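Local coordinates for major pollen allergen Pla l 1 (Plantago lanceolata, PDB 4Z8W), which is a secreted pollen allergen of the Ole e 1-like family that probably binds zinc, at residues K101-S105 against K106-I110. Sequence-based numbering, arbitrary orientation.
Sequences KVDLS and KNTTI
Ser-105 OG accepts a nearly straight hydrogen bond from the backbone N of Asn-107, 3.2 Å away at 162°. Its OG lies anti to its own backbone N (chi1 -169°), which swings the hydroxyl forward along the chain to meet that N-H. The same oxygen is hydrogen-bonded to Glu-72 OE2, so two groups hold it. Accepting from the N-H two residues ahead makes this an ST turn.

A water lies inside the bend and joins its two limbs. The water oxygen donates to Ser-105 O at 2.7 Å. The water oxygen also hydrogen-bonds Thr-108 OG1, 2.6 Å away. It donates more weakly to Asp-103 OD2, 3.0 Å from the water oxygen. Thr-108 OG1 sits between its backbone N and carbonyl carbon (chi1 68°). Thr-108 OG1 also accepts from Ile-110 N at 3.1 Å, a second ST turn. On the other limb, Asp-103 OD1 accepts from Ser-105 N at 2.8 Å, close to the line of its C-O bond. This is an Asx turn, and it fixes the carboxylate across from Thr-108. The two side chains approach from opposite directions, and Asp-103 OD2 comes within 4.0 Å of the methyl CG2 of Thr-108.

The loop lies at the zinc end of the fold, with the Ser-105 side chain about 9 Å from the bound zinc ion. The bend follows edge strand 100-102 and starts the loop toward strand 114-123. Arg-115 NH1, from strand 114-123, hydrogen-bonds Asp-103 O, and the Arg-115 side chain touches Ile-110. The CB of Leu-104 is directed away from 106-110. Its side chain touches Phe-9 and Val-11 of strand 8-18 and Cys-74 of strand 74-80.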
loop_
_atom_site.group_PDB
_atom_site.type_symbol
_atom_site.label_atom_id
_atom_site.label_comp_id
_atom_site.label_asym_id
_atom_site.label_seq_id
_atom_site.Cartn_x
_atom_site.Cartn_y
_atom_site.Cartn_z
ATOM N N LYS A 101 -1.630 6.927 -2.193
ATOM C CA LYS A 101 -2.676 7.845 -1.827
ATOM C C LYS A 101 -4.025 7.255 -2.245
ATOM O O LYS A 101 -4.140 6.513 -3.219
ATOM C CB LYS A 101 -2.467 9.202 -2.559
ATOM C CG LYS A 101 -1.507 10.152 -1.812
ATOM C CD LYS A 101 -0.294 9.458 -1.295
ATOM C CE LYS A 101 0.854 10.423 -0.982
ATOM N NZ LYS A 101 2.061 9.658 -1.401
ATOM N N VAL A 102 -5.057 7.677 -1.572
ATOM C CA VAL A 102 -6.384 7.260 -1.947
ATOM C C VAL A 102 -7.282 8.470 -1.814
ATOM O O VAL A 102 -7.064 9.340 -0.956
ATOM C CB VAL A 102 -6.906 6.076 -1.082
ATOM C CG1 VAL A 102 -6.959 6.422 0.406
ATOM C CG2 VAL A 102 -8.224 5.512 -1.581
ATOM N N ASP A 103 -8.322 8.479 -2.645
ATOM C CA ASP A 103 -9.365 9.526 -2.643
ATOM C C ASP A 103 -10.616 8.975 -1.986
ATOM O O ASP A 103 -11.311 8.131 -2.554
ATOM C CB ASP A 103 -9.661 9.964 -4.090
ATOM C CG ASP A 103 -10.925 10.824 -4.221
ATOM O OD1 ASP A 103 -11.419 11.372 -3.200
ATOM O OD2 ASP A 103 -11.401 10.967 -5.392
ATOM N N LEU A 104 -10.906 9.486 -0.800
ATOM C CA LEU A 104 -12.122 9.131 -0.065
ATOM C C LEU A 104 -12.945 10.427 0.159
ATOM O O LEU A 104 -13.726 10.515 1.138
ATOM C CB LEU A 104 -11.817 8.477 1.314
ATOM C CG LEU A 104 -11.020 7.127 1.152
ATOM C CD1 LEU A 104 -10.385 6.726 2.501
ATOM C CD2 LEU A 104 -11.906 5.964 0.619
ATOM N N SER A 105 -12.759 11.405 -0.747
ATOM C CA SER A 105 -13.424 12.732 -0.592
ATOM C C SER A 105 -14.887 12.651 -1.024
ATOM O O SER A 105 -15.220 12.053 -2.110
ATOM C CB SER A 105 -12.726 13.831 -1.442
ATOM O OG SER A 105 -13.189 15.156 -1.126
ATOM N N LYS A 106 -15.752 13.229 -0.183
ATOM C CA LYS A 106 -17.149 13.496 -0.521
ATOM C C LYS A 106 -17.316 14.446 -1.705
ATOM O O LYS A 106 -18.337 14.390 -2.418
ATOM C CB LYS A 106 -17.835 14.101 0.719
ATOM C CG LYS A 106 -19.342 14.358 0.606
ATOM C CD LYS A 106 -19.753 15.339 1.723
ATOM C CE LYS A 106 -21.145 15.946 1.517
ATOM N NZ LYS A 106 -22.181 14.896 1.772
ATOM N N ASN A 107 -16.310 15.304 -1.955
ATOM C CA ASN A 107 -16.500 16.437 -2.851
ATOM C C ASN A 107 -16.324 16.245 -4.365
ATOM O O ASN A 107 -15.991 17.190 -5.092
ATOM C CB ASN A 107 -15.677 17.650 -2.340
ATOM C CG ASN A 107 -15.817 17.819 -0.856
ATOM O OD1 ASN A 107 -16.932 17.770 -0.336
ATOM N ND2 ASN A 107 -14.690 18.072 -0.167
ATOM N N THR A 108 -16.535 15.019 -4.829
ATOM C CA THR A 108 -16.401 14.696 -6.256
ATOM C C THR A 108 -17.662 14.069 -6.850
ATOM O O THR A 108 -18.620 13.732 -6.133
ATOM C CB THR A 108 -15.339 13.605 -6.487
ATOM O OG1 THR A 108 -15.825 12.350 -5.930
ATOM C CG2 THR A 108 -13.960 13.995 -5.901
ATOM N N THR A 109 -17.642 13.836 -8.166
ATOM C CA THR A 109 -18.767 13.104 -8.798
ATOM C C THR A 109 -18.432 11.600 -8.971
ATOM O O THR A 109 -19.070 10.911 -9.783
ATOM C CB THR A 109 -19.119 13.741 -10.185
ATOM O OG1 THR A 109 -17.922 13.840 -10.969
ATOM C CG2 THR A 109 -19.697 15.191 -10.042
ATOM N N ILE A 110 -17.423 11.093 -8.253
ATOM C CA ILE A 110 -17.110 9.617 -8.299
ATOM C C ILE A 110 -18.201 8.842 -7.535
ATOM O O ILE A 110 -18.434 9.116 -6.339
ATOM C CB ILE A 110 -15.711 9.228 -7.697
ATOM C CG1 ILE A 110 -14.572 10.113 -8.238
ATOM C CG2 ILE A 110 -15.422 7.701 -7.881
ATOM C CD1 ILE A 110 -14.546 10.354 -9.740
HETATM O O HOH W 1 -14.214 11.020 -4.395
#